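Local coordinates for protein inositol-3-phosphate synthase (PDB 1VKO) that binds nicotinamide-adenine-dinucleotide in a Rossmann-type domain and belongs to the inositol-phosphate synthase family, here assembled as four chains, at residues 157-162 with 283-288; 197-202 with 221-226; 340-345 with 498-503. One frame throughout, in Å; residues are numbered along the deposited sequence.

Contact 1. Residues 157-162 with 283-288. With NAD (nicotinamide-adenine-dinucleotide), chain G.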
loop_
_atom_site.group_PDB
_atom_site.type_symbol
_atom_site.label_atom_id
_atom_site.label_comp_id
_atom_site.label_asym_id
_atom_site.label_seq_id
_atom_site.Cartn_x
_atom_site.Cartn_y
_atom_site.Cartn_z
ATOM N N SER A 157 -17.276 -31.990 19.661
ATOM C CA SER A 157 -17.072 -33.035 18.683
ATOM C C SER A 157 -17.519 -32.504 17.289
ATOM O O SER A 157 -17.664 -31.283 17.094
ATOM C CB SER A 157 -17.902 -34.248 19.068
ATOM O OG SER A 157 -17.618 -35.324 18.195
ATOM N N GLY A 158 -17.721 -33.419 16.347
ATOM C CA GLY A 158 -18.297 -33.113 15.083
ATOM C C GLY A 158 -17.908 -34.075 13.990
ATOM O O GLY A 158 -17.480 -35.196 14.262
ATOM N N TRP A 159 -18.055 -33.617 12.740
ATOM C CA TRP A 159 -17.925 -34.502 11.590
ATOM C C TRP A 159 -16.960 -34.011 10.526
ATOM O O TRP A 159 -16.785 -32.813 10.336
ATOM C CB TRP A 159 -19.258 -34.667 10.923
ATOM C CG TRP A 159 -20.385 -35.119 11.796
ATOM C CD1 TRP A 159 -20.832 -36.404 11.969
ATOM C CD2 TRP A 159 -21.258 -34.281 12.555
ATOM N NE1 TRP A 159 -21.911 -36.406 12.820
ATOM C CE2 TRP A 159 -22.192 -35.121 13.197
ATOM C CE3 TRP A 159 -21.325 -32.898 12.789
ATOM C CZ2 TRP A 159 -23.203 -34.619 14.033
ATOM C CZ3 TRP A 159 -22.336 -32.401 13.579
ATOM C CH2 TRP A 159 -23.260 -33.264 14.209
ATOM N N ASP A 160 -16.367 -34.939 9.798
ATOM C CA ASP A 160 -15.567 -34.544 8.675
ATOM C C ASP A 160 -15.496 -35.626 7.639
ATOM O O ASP A 160 -15.296 -36.773 7.994
ATOM C CB ASP A 160 -14.166 -34.157 9.104
ATOM C CG ASP A 160 -13.555 -33.077 8.194
ATOM O OD1 ASP A 160 -13.460 -33.294 6.986
ATOM O OD2 ASP A 160 -13.170 -31.974 8.605
ATOM N N ILE A 161 -15.656 -35.253 6.362
ATOM C CA ILE A 161 -15.474 -36.191 5.251
ATOM C C ILE A 161 -14.031 -36.743 5.191
ATOM O O ILE A 161 -13.776 -37.751 4.533
ATOM C CB ILE A 161 -15.880 -35.564 3.907
ATOM C CG1 ILE A 161 -14.967 -34.371 3.557
ATOM C CG2 ILE A 161 -17.377 -35.161 3.932
ATOM C CD1 ILE A 161 -15.144 -33.774 2.103
ATOM N N SER A 162 -13.098 -36.095 5.890
ATOM C CA SER A 162 -11.711 -36.587 5.994
ATOM C C SER A 162 -11.470 -37.232 7.349
ATOM O O SER A 162 -11.778 -36.630 8.384
ATOM C CB SER A 162 -10.715 -35.450 5.843
ATOM O OG SER A 162 -9.407 -35.987 6.011
ATOM N N ASN A 283 -28.397 -28.777 4.533
ATOM C CA ASN A 283 -29.828 -28.796 4.876
ATOM C C ASN A 283 -30.106 -29.926 5.862
ATOM O O ASN A 283 -30.879 -29.751 6.777
ATOM C CB ASN A 283 -30.676 -29.059 3.645
ATOM C CG ASN A 283 -30.880 -27.812 2.754
ATOM O OD1 ASN A 283 -31.256 -27.945 1.598
ATOM N ND2 ASN A 283 -30.666 -26.624 3.295
ATOM N N ILE A 284 -29.463 -31.073 5.661
ATOM C CA ILE A 284 -29.707 -32.261 6.470
ATOM C C ILE A 284 -29.169 -32.065 7.881
ATOM O O ILE A 284 -29.912 -32.246 8.837
ATOM C CB ILE A 284 -29.214 -33.579 5.772
ATOM C CG1 ILE A 284 -30.066 -33.832 4.506
ATOM C CG2 ILE A 284 -29.423 -34.770 6.678
ATOM C CD1 ILE A 284 -29.395 -34.656 3.437
ATOM N N PHE A 285 -27.918 -31.620 8.025
ATOM C CA PHE A 285 -27.480 -31.143 9.324
ATOM C C PHE A 285 -28.438 -30.137 9.952
ATOM O O PHE A 285 -28.794 -30.294 11.097
ATOM C CB PHE A 285 -26.067 -30.572 9.281
ATOM C CG PHE A 285 -25.009 -31.589 9.086
ATOM C CD1 PHE A 285 -24.493 -32.280 10.193
ATOM C CD2 PHE A 285 -24.521 -31.888 7.812
ATOM C CE1 PHE A 285 -23.477 -33.257 10.023
ATOM C CE2 PHE A 285 -23.489 -32.863 7.618
ATOM C CZ PHE A 285 -22.971 -33.562 8.743
ATOM N N ALA A 286 -28.874 -29.099 9.238
ATOM C CA ALA A 286 -29.740 -28.124 9.913
ATOM C C ALA A 286 -30.965 -28.845 10.452
ATOM O O ALA A 286 -31.339 -28.660 11.625
ATOM C CB ALA A 286 -30.123 -26.958 8.995
ATOM N N VAL A 287 -31.562 -29.697 9.615
ATOM C CA VAL A 287 -32.727 -30.521 10.022
ATOM C C VAL A 287 -32.428 -31.491 11.183
ATOM O O VAL A 287 -33.163 -31.541 12.161
ATOM C CB VAL A 287 -33.370 -31.198 8.791
ATOM C CG1 VAL A 287 -34.502 -32.138 9.186
ATOM C CG2 VAL A 287 -33.933 -30.133 7.861
ATOM N N ALA A 288 -31.325 -32.224 11.115
ATOM C CA ALA A 288 -30.982 -33.132 12.208
ATOM C C ALA A 288 -30.826 -32.407 13.555
ATOM O O ALA A 288 -31.061 -32.992 14.620
ATOM C CB ALA A 288 -29.745 -33.873 11.877
HETATM P PA NAD G . -11.051 -25.979 5.495
HETATM O O1A NAD G . -10.963 -26.628 4.198
HETATM O O2A NAD G . -9.724 -26.016 6.132
HETATM O O5B NAD G . -12.184 -26.723 6.320
HETATM C C5B NAD G . -13.181 -27.443 5.659
HETATM C C4B NAD G . -13.243 -28.820 6.293
HETATM O O4B NAD G . -14.559 -29.308 6.163
HETATM C C3B NAD G . -12.345 -29.810 5.606
HETATM O O3B NAD G . -11.876 -30.641 6.655
HETATM C C2B NAD G . -13.245 -30.670 4.764
HETATM O O2B NAD G . -12.772 -32.000 4.972
HETATM C C1B NAD G . -14.582 -30.530 5.486
HETATM N N9A NAD G . -15.850 -30.753 4.744
HETATM C C8A NAD G . -16.190 -30.436 3.464
HETATM N N7A NAD G . -17.453 -30.864 3.243
HETATM C C5A NAD G . -17.951 -31.458 4.344
HETATM C C6A NAD G . -19.165 -32.098 4.649
HETATM N N6A NAD G . -20.152 -32.280 3.757
HETATM N N1A NAD G . -19.328 -32.634 5.900
HETATM C C2A NAD G . -18.323 -32.578 6.821
HETATM N N3A NAD G . -17.143 -31.992 6.489
HETATM C C4A NAD G . -16.939 -31.423 5.282
HETATM O O3 NAD G . -11.620 -24.465 5.381
HETATM P PN NAD G . -11.646 -23.523 6.665
HETATM O O1N NAD G . -11.693 -24.411 7.856
HETATM O O2N NAD G . -10.546 -22.566 6.528
HETATM O O5D NAD G . -13.099 -22.803 6.657
HETATM C C5D NAD G . -14.284 -23.552 6.447
HETATM C C4D NAD G . -15.480 -22.719 5.948
HETATM O O4D NAD G . -15.617 -21.547 6.714
HETATM C C3D NAD G . -15.369 -22.274 4.485
HETATM O O3D NAD G . -16.628 -22.394 3.885
HETATM C C2D NAD G . -15.128 -20.790 4.591
HETATM O O2D NAD G . -15.644 -20.011 3.523
HETATM C C1D NAD G . -15.883 -20.464 5.851
HETATM N N1N NAD G . -15.386 -19.161 6.277
HETATM C C2N NAD G . -14.079 -19.012 6.620
HETATM C C3N NAD G . -13.628 -17.765 6.992
HETATM C C7N NAD G . -12.332 -17.733 7.709
HETATM O O7N NAD G . -11.670 -18.979 7.817
HETATM N N7N NAD G . -11.875 -16.583 8.221
HETATM C C4N NAD G . -14.499 -16.659 7.039
HETATM C C5N NAD G . -15.815 -16.828 6.669
HETATM C C6N NAD G . -16.258 -18.100 6.275
#
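Asp160 OD2, one residue beyond the Trp159 that meets Phe285, is gripped twice: NAD O3B donates to it at 2.7 Å, and the backbone N of Gly85 adds a second bond. The other oxygen, Asp160 OD1, accepts from Ser162 N at 3.0 Å (N-H...O angle 164°), which makes an Asx turn. It also takes NAD O2B, so the carboxylate spans both hydroxyls of the adenine ribose. An acidic residue just after the second strand of the sheet, reading the ribose diol, is a classic mark of NAD-binding Rossmann folds. Beside it, Ile161 packs over one face of the adenine, its CG2 3.6 Å from NAD C6A.

The protein-to-protein contact is a T-shaped aromatic pair. Phe285 points its edge at one face of the Trp159 indole, with CE1 3.5 Å from Trp159 CD2 and displaced toward the rim. The centroid of the six-membered indole ring is 5.0 Å from that of Phe285, and the planes stand at 63°. With CG opposite the carbonyl carbon (chi1 -54°), the indole is sent toward helix 281-291, while its NE1 bonds to Asp230. Both rings are buried. They join strand 154-159, at the border of the parallel sheet, to helix 281-291, with Val82 of strand 77-82 touching both and Ile227 of helix 220-238 packing on Phe285.

Contact 2. Residues 197-202 with 221-226. With NAD (nicotinamide-adenine-dinucleotide), chain G.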
loop_
_atom_site.group_PDB
_atom_site.type_symbol
_atom_site.label_atom_id
_atom_site.label_comp_id
_atom_site.label_asym_id
_atom_site.label_seq_id
_atom_site.Cartn_x
_atom_site.Cartn_y
_atom_site.Cartn_z
ATOM N N ILE A 197 -21.929 -36.600 5.703
ATOM C CA ILE A 197 -22.691 -36.688 4.472
ATOM C C ILE A 197 -21.781 -36.054 3.448
ATOM O O ILE A 197 -21.239 -34.988 3.703
ATOM C CB ILE A 197 -23.969 -35.859 4.644
ATOM C CG1 ILE A 197 -24.767 -36.381 5.821
ATOM C CG2 ILE A 197 -24.839 -35.863 3.392
ATOM C CD1 ILE A 197 -25.906 -35.475 6.194
ATOM N N TYR A 198 -21.610 -36.695 2.288
ATOM C CA TYR A 198 -20.850 -36.121 1.178
ATOM C C TYR A 198 -21.689 -36.174 -0.089
ATOM O O TYR A 198 -21.905 -37.248 -0.621
ATOM C CB TYR A 198 -19.551 -36.921 1.008
ATOM C CG TYR A 198 -18.690 -36.525 -0.187
ATOM C CD1 TYR A 198 -18.477 -35.191 -0.506
ATOM C CD2 TYR A 198 -18.086 -37.485 -0.987
ATOM C CE1 TYR A 198 -17.710 -34.826 -1.578
ATOM C CE2 TYR A 198 -17.305 -37.119 -2.068
ATOM C CZ TYR A 198 -17.118 -35.789 -2.348
ATOM O OH TYR A 198 -16.361 -35.382 -3.419
ATOM N N TYR A 199 -22.163 -35.035 -0.597
ATOM C CA TYR A 199 -22.829 -35.033 -1.903
ATOM C C TYR A 199 -21.950 -34.241 -2.891
ATOM O O TYR A 199 -22.016 -33.004 -2.929
ATOM C CB TYR A 199 -24.258 -34.454 -1.831
ATOM C CG TYR A 199 -25.214 -35.119 -0.832
ATOM C CD1 TYR A 199 -25.043 -36.443 -0.411
ATOM C CD2 TYR A 199 -26.312 -34.429 -0.346
ATOM C CE1 TYR A 199 -25.922 -37.032 0.482
ATOM C CE2 TYR A 199 -27.182 -35.006 0.560
ATOM C CZ TYR A 199 -26.985 -36.302 0.981
ATOM O OH TYR A 199 -27.879 -36.877 1.882
ATOM N N PRO A 200 -21.128 -34.934 -3.681
ATOM C CA PRO A 200 -20.023 -34.290 -4.411
ATOM C C PRO A 200 -20.447 -32.990 -5.111
ATOM O O PRO A 200 -19.716 -31.993 -5.119
ATOM C CB PRO A 200 -19.640 -35.348 -5.436
ATOM C CG PRO A 200 -19.985 -36.653 -4.760
ATOM C CD PRO A 200 -21.221 -36.377 -3.976
ATOM N N ASP A 201 -21.652 -33.020 -5.661
ATOM C CA ASP A 201 -22.268 -31.932 -6.422
ATOM C C ASP A 201 -22.534 -30.593 -5.686
ATOM O O ASP A 201 -22.787 -29.546 -6.347
ATOM C CB ASP A 201 -23.548 -32.475 -7.104
ATOM C CG ASP A 201 -24.260 -33.633 -6.279
ATOM O OD1 ASP A 201 -23.580 -34.575 -5.756
ATOM O OD2 ASP A 201 -25.517 -33.678 -6.117
ATOM N N PHE A 202 -22.461 -30.583 -4.351
ATOM C CA PHE A 202 -22.653 -29.333 -3.580
ATOM C C PHE A 202 -21.371 -28.580 -3.207
ATOM O O PHE A 202 -21.469 -27.474 -2.691
ATOM C CB PHE A 202 -23.566 -29.529 -2.334
ATOM C CG PHE A 202 -25.041 -29.727 -2.664
ATOM C CD1 PHE A 202 -25.529 -30.969 -3.010
ATOM C CD2 PHE A 202 -25.934 -28.658 -2.642
ATOM C CE1 PHE A 202 -26.876 -31.161 -3.367
ATOM C CE2 PHE A 202 -27.279 -28.853 -2.969
ATOM C CZ PHE A 202 -27.741 -30.098 -3.325
ATOM N N LEU A 221 -32.841 -39.556 3.825
ATOM C CA LEU A 221 -33.590 -39.730 5.080
ATOM C C LEU A 221 -32.847 -40.658 6.033
ATOM O O LEU A 221 -32.845 -40.436 7.253
ATOM C CB LEU A 221 -35.023 -40.232 4.844
ATOM C CG LEU A 221 -35.829 -40.565 6.120
ATOM C CD1 LEU A 221 -36.240 -39.287 6.873
ATOM C CD2 LEU A 221 -37.057 -41.407 5.791
ATOM N N GLU A 222 -32.195 -41.684 5.498
ATOM C CA GLU A 222 -31.295 -42.466 6.332
ATOM C C GLU A 222 -30.153 -41.601 6.813
ATOM O O GLU A 222 -29.770 -41.688 7.970
ATOM C CB GLU A 222 -30.743 -43.633 5.582
ATOM C CG GLU A 222 -31.713 -44.781 5.421
ATOM C CD GLU A 222 -30.983 -46.100 5.473
ATOM O OE1 GLU A 222 -29.963 -46.207 4.737
ATOM O OE2 GLU A 222 -31.407 -46.990 6.262
ATOM N N HIS A 223 -29.652 -40.709 5.945
ATOM C CA HIS A 223 -28.628 -39.757 6.364
ATOM C C HIS A 223 -29.103 -38.874 7.491
ATOM O O HIS A 223 -28.398 -38.725 8.492
ATOM C CB HIS A 223 -28.083 -38.956 5.201
ATOM C CG HIS A 223 -27.325 -39.798 4.229
ATOM N ND1 HIS A 223 -27.223 -39.490 2.889
ATOM C CD2 HIS A 223 -26.664 -40.965 4.400
ATOM C CE1 HIS A 223 -26.537 -40.437 2.273
ATOM N NE2 HIS A 223 -26.184 -41.342 3.167
ATOM N N LEU A 224 -30.318 -38.343 7.343
ATOM C CA LEU A 224 -30.950 -37.498 8.356
ATOM C C LEU A 224 -30.985 -38.185 9.702
ATOM O O LEU A 224 -30.673 -37.585 10.728
ATOM C CB LEU A 224 -32.371 -37.128 7.920
ATOM C CG LEU A 224 -33.208 -36.434 8.974
ATOM C CD1 LEU A 224 -32.556 -35.172 9.455
ATOM C CD2 LEU A 224 -34.552 -36.120 8.361
ATOM N N GLU A 225 -31.368 -39.450 9.678
ATOM C CA GLU A 225 -31.503 -40.248 10.875
ATOM C C GLU A 225 -30.148 -40.541 11.483
ATOM O O GLU A 225 -30.028 -40.662 12.695
ATOM C CB GLU A 225 -32.206 -41.560 10.534
ATOM C CG GLU A 225 -33.721 -41.462 10.536
ATOM C CD GLU A 225 -34.285 -41.046 11.880
ATOM O OE1 GLU A 225 -33.662 -41.319 12.944
ATOM O OE2 GLU A 225 -35.360 -40.435 11.874
ATOM N N HIS A 226 -29.128 -40.660 10.637
ATOM C CA HIS A 226 -27.799 -41.041 11.107
ATOM C C HIS A 226 -27.213 -39.909 11.932
ATOM O O HIS A 226 -26.657 -40.147 13.015
ATOM C CB HIS A 226 -26.891 -41.334 9.924
ATOM C CG HIS A 226 -25.518 -41.791 10.305
ATOM N ND1 HIS A 226 -25.059 -43.062 10.040
ATOM C CD2 HIS A 226 -24.496 -41.141 10.909
ATOM C CE1 HIS A 226 -23.811 -43.175 10.455
ATOM N NE2 HIS A 226 -23.444 -42.022 10.983
HETATM P PA NAD G . -11.051 -25.979 5.495
HETATM O O1A NAD G . -10.963 -26.628 4.198
HETATM O O2A NAD G . -9.724 -26.016 6.132
HETATM O O5B NAD G . -12.184 -26.723 6.320
HETATM C C5B NAD G . -13.181 -27.443 5.659
HETATM C C4B NAD G . -13.243 -28.820 6.293
HETATM O O4B NAD G . -14.559 -29.308 6.163
HETATM C C3B NAD G . -12.345 -29.810 5.606
HETATM O O3B NAD G . -11.876 -30.641 6.655
HETATM C C2B NAD G . -13.245 -30.670 4.764
HETATM O O2B NAD G . -12.772 -32.000 4.972
HETATM C C1B NAD G . -14.582 -30.530 5.486
HETATM N N9A NAD G . -15.850 -30.753 4.744
HETATM C C8A NAD G . -16.190 -30.436 3.464
HETATM N N7A NAD G . -17.453 -30.864 3.243
HETATM C C5A NAD G . -17.951 -31.458 4.344
HETATM C C6A NAD G . -19.165 -32.098 4.649
HETATM N N6A NAD G . -20.152 -32.280 3.757
HETATM N N1A NAD G . -19.328 -32.634 5.900
HETATM C C2A NAD G . -18.323 -32.578 6.821
HETATM N N3A NAD G . -17.143 -31.992 6.489
HETATM C C4A NAD G . -16.939 -31.423 5.282
HETATM O O3 NAD G . -11.620 -24.465 5.381
HETATM P PN NAD G . -11.646 -23.523 6.665
HETATM O O1N NAD G . -11.693 -24.411 7.856
HETATM O O2N NAD G . -10.546 -22.566 6.528
HETATM O O5D NAD G . -13.099 -22.803 6.657
HETATM C C5D NAD G . -14.284 -23.552 6.447
HETATM C C4D NAD G . -15.480 -22.719 5.948
HETATM O O4D NAD G . -15.617 -21.547 6.714
HETATM C C3D NAD G . -15.369 -22.274 4.485
HETATM O O3D NAD G . -16.628 -22.394 3.885
HETATM C C2D NAD G . -15.128 -20.790 4.591
HETATM O O2D NAD G . -15.644 -20.011 3.523
HETATM C C1D NAD G . -15.883 -20.464 5.851
HETATM N N1N NAD G . -15.386 -19.161 6.277
HETATM C C2N NAD G . -14.079 -19.012 6.620
HETATM C C3N NAD G . -13.628 -17.765 6.992
HETATM C C7N NAD G . -12.332 -17.733 7.709
HETATM O O7N NAD G . -11.670 -18.979 7.817
HETATM N N7N NAD G . -11.875 -16.583 8.221
HETATM C C4N NAD G . -14.499 -16.659 7.039
HETATM C C5N NAD G . -15.815 -16.828 6.669
HETATM C C6N NAD G . -16.258 -18.100 6.275
#
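The adenine end of the NAD pocket is bordered by the loop 197-202, which is fastened to helix 220-238 through Tyr199 and His223. Their link is a hydrogen bond between Tyr199 OH and His223 ND1 at 2.9 Å. The hydroxyl lies close to the imidazole plane, and the nitrogen in turn sits near the plane of the phenol, so each group is met at its edge. Accordingly the rings do not stack: they meet rim to rim, with centroids 5.8 Å apart and planes inclined at 39°. The two side chains come from opposite directions. On the helix, a chi1 of -66° puts the imidazole of His223 beside its own backbone N, and the ring is held at both nitrogens, because NE2 bonds to the carbonyl O of Pro216. Two anchors at separate points of one ring fix its rotation.

Ile197 touches both partners. Its CG2 stands 3.2 Å above one face of the Tyr199 ring, displaced toward the rim, and its CD1 lies 4.2 Å from His223 CB. The same residue faces the cofactor with its backbone: Ile197 O accepts from NAD N6A at 2.9 Å, a weak bond by its angle of 124°. Farther along, Phe202 N closes a 3-10 turn on Tyr199 O at 2.8 Å, and the Phe202 ring makes a cation-pi contact with Arg253. Ile284 of helix 281-291 touches both Ile197 and Tyr199, completing an apolar backing for the loop. The contact thus forms part of the adenine end of the NAD pocket in a Rossmann-type domain, where a loop carbonyl weakly accepts from the adenine amine and the loop is tied to helix 220-238 by the Tyr199-His223 bond.

Contact 3. Residues 340-345 with 498-503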
loop_
_atom_site.group_PDB
_atom_site.type_symbol
_atom_site.label_atom_id
_atom_site.label_comp_id
_atom_site.label_asym_id
_atom_site.label_seq_id
_atom_site.Cartn_x
_atom_site.Cartn_y
_atom_site.Cartn_z
ATOM N N LEU A 340 -17.424 6.410 7.191
ATOM C CA LEU A 340 -17.374 7.346 6.040
ATOM C C LEU A 340 -18.738 7.975 5.655
ATOM O O LEU A 340 -18.783 9.144 5.247
ATOM C CB LEU A 340 -16.811 6.672 4.801
ATOM C CG LEU A 340 -15.415 6.060 4.684
ATOM C CD1 LEU A 340 -15.334 5.289 3.346
ATOM C CD2 LEU A 340 -14.289 7.077 4.783
ATOM N N VAL A 341 -19.842 7.227 5.758
ATOM C CA VAL A 341 -21.139 7.822 5.425
ATOM C C VAL A 341 -21.628 8.745 6.567
ATOM O O VAL A 341 -22.183 9.824 6.308
ATOM C CB VAL A 341 -22.193 6.761 4.955
ATOM C CG1 VAL A 341 -23.581 7.411 4.714
ATOM C CG2 VAL A 341 -21.717 6.076 3.665
ATOM N N SER A 342 -21.354 8.336 7.811
ATOM C CA SER A 342 -21.599 9.168 8.987
ATOM C C SER A 342 -20.829 10.504 8.931
ATOM O O SER A 342 -21.365 11.544 9.323
ATOM C CB SER A 342 -21.255 8.412 10.278
ATOM O OG SER A 342 -22.164 7.357 10.513
ATOM N N SER A 343 -19.593 10.472 8.430
ATOM C CA SER A 343 -18.780 11.675 8.245
ATOM C C SER A 343 -19.199 12.571 7.060
ATOM O O SER A 343 -18.528 13.570 6.787
ATOM C CB SER A 343 -17.285 11.312 8.079
ATOM O OG SER A 343 -16.842 10.248 8.918
ATOM N N GLY A 344 -20.265 12.221 6.337
ATOM C CA GLY A 344 -20.716 13.031 5.192
ATOM C C GLY A 344 -19.995 12.873 3.851
ATOM O O GLY A 344 -19.898 13.851 3.038
ATOM N N MET A 345 -19.550 11.637 3.606
ATOM C CA MET A 345 -18.673 11.221 2.496
ATOM C C MET A 345 -19.347 10.167 1.608
ATOM O O MET A 345 -19.850 9.164 2.117
ATOM C CB MET A 345 -17.400 10.563 3.075
ATOM C CG MET A 345 -16.098 11.283 2.830
ATOM S SD MET A 345 -15.411 12.251 4.190
ATOM C CE MET A 345 -14.788 10.909 5.214
ATOM N N PHE A 498 -20.837 -2.845 11.584
ATOM C CA PHE A 498 -20.321 -3.570 12.744
ATOM C C PHE A 498 -20.495 -2.869 14.081
ATOM O O PHE A 498 -21.044 -3.453 15.008
ATOM C CB PHE A 498 -18.847 -3.940 12.536
ATOM C CG PHE A 498 -18.176 -4.522 13.766
ATOM C CD1 PHE A 498 -18.230 -5.895 14.028
ATOM C CD2 PHE A 498 -17.479 -3.704 14.649
ATOM C CE1 PHE A 498 -17.603 -6.443 15.159
ATOM C CE2 PHE A 498 -16.847 -4.250 15.780
ATOM C CZ PHE A 498 -16.911 -5.619 16.034
ATOM N N MET A 499 -20.017 -1.636 14.203
ATOM C CA MET A 499 -20.083 -0.977 15.503
ATOM C C MET A 499 -21.545 -0.807 15.960
ATOM O O MET A 499 -21.856 -0.862 17.155
ATOM C CB MET A 499 -19.263 0.329 15.518
ATOM C CG MET A 499 -17.708 0.111 15.429
ATOM S SD MET A 499 -16.937 -0.961 16.714
ATOM C CE MET A 499 -17.472 -0.177 18.255
ATOM N N ARG A 500 -22.450 -0.689 14.998
ATOM C CA ARG A 500 -23.861 -0.608 15.299
ATOM C C ARG A 500 -24.386 -1.962 15.840
ATOM O O ARG A 500 -25.261 -2.010 16.730
ATOM C CB ARG A 500 -24.613 -0.148 14.048
ATOM C CG ARG A 500 -23.996 1.093 13.355
ATOM C CD ARG A 500 -24.748 2.417 13.571
ATOM N NE ARG A 500 -24.486 3.387 12.497
ATOM C CZ ARG A 500 -24.004 4.629 12.665
ATOM N NH1 ARG A 500 -23.726 5.107 13.877
ATOM N NH2 ARG A 500 -23.800 5.406 11.602
ATOM N N GLN A 501 -23.816 -3.048 15.316
ATOM C CA GLN A 501 -24.186 -4.409 15.701
ATOM C C GLN A 501 -23.672 -4.754 17.088
ATOM O O GLN A 501 -24.205 -5.630 17.779
ATOM C CB GLN A 501 -23.620 -5.420 14.691
ATOM C CG GLN A 501 -24.236 -5.398 13.289
ATOM C CD GLN A 501 -23.342 -6.109 12.288
ATOM O OE1 GLN A 501 -22.131 -6.144 12.476
ATOM N NE2 GLN A 501 -23.932 -6.706 11.249
ATOM N N PHE A 502 -22.595 -4.088 17.463
ATOM C CA PHE A 502 -21.947 -4.263 18.746
ATOM C C PHE A 502 -22.743 -3.534 19.831
ATOM O O PHE A 502 -22.929 -4.062 20.932
ATOM C CB PHE A 502 -20.507 -3.757 18.630
ATOM C CG PHE A 502 -19.747 -3.701 19.926
ATOM C CD1 PHE A 502 -19.166 -4.844 20.466
ATOM C CD2 PHE A 502 -19.546 -2.475 20.575
ATOM C CE1 PHE A 502 -18.436 -4.787 21.667
ATOM C CE2 PHE A 502 -18.813 -2.406 21.771
ATOM C CZ PHE A 502 -18.257 -3.572 22.306
ATOM N N SER A 503 -23.240 -2.337 19.524
ATOM C CA SER A 503 -24.041 -1.631 20.510
ATOM C C SER A 503 -25.380 -2.280 20.750
ATOM O O SER A 503 -25.900 -2.210 21.865
ATOM C CB SER A 503 -24.123 -0.116 20.274
ATOM O OG SER A 503 -24.386 0.223 18.928
#
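The guanidinium of Arg500 is met at its edge by Ser342 OG, which lies near the guanidinium plane. NH2 is the branch that touches, 2.8 Å from Ser342 OG, but the N-H...O angle of 128° makes this a weak hydrogen bond. The stronger hold on the group comes from a second residue of the serine's helix: Arg500 NE forms a salt bridge with Asp338 OD1. Asp338 lies one turn before Ser342, and its carbonyl O also accepts a bond from Ser342 OG. The serine hydroxyl therefore gives its proton back into its own helix and offers oxygen to the arginine. That bond suits a chi1 of -69°, which keeps OG beside the backbone N. Arg500 reaches across by a chain bent at chi2 (-105°), spanning a gap of 11.9 Å between the CA atoms of Ser342 and Arg500. Apart from this polar bridge the two segments scarcely meet, burying 58 Å² in all.

Just past the serine, helix 329-342 ends in a Schellman motif. Gly344 has positive phi, its N bonds to Val341 O at 3.1 Å, and Met345 N makes a weak bond to Leu340 O.

The bridge lies beside a subunit interface. Ser342 packs on Met499 of the second subunit, and the Phe498 ring makes an edge-to-face pair with Phe339 of that subunit. Within the chain, it ties the C-terminal end of helix 329-342 to the first turn of helix 498-513, while Met384 of helix 382-387 touches both Val341 and Arg500.

How the contacts relate
Contacts 1 and 2 form one neighbourhood, with centres 9 Å apart and contact 2 nested inside the chain loop that contact 1 closes. They touch directly: Ile284 CG2 of helix 281-291 lies 3.5 Å from Leu224 CA of helix 220-238. Both also reach NAD, contact 1 at the adenine ribose and contact 2 at the adenine amine. Contact 3 comes later in the sequence and lies on the opposite side of the chain's centre, its own centre 36 Å from contact 1 and 42 Å from contact 2. A looser tie to the ligands remains there: Gln501 bonds to Lys326, which belongs to the pyrophosphate pocket.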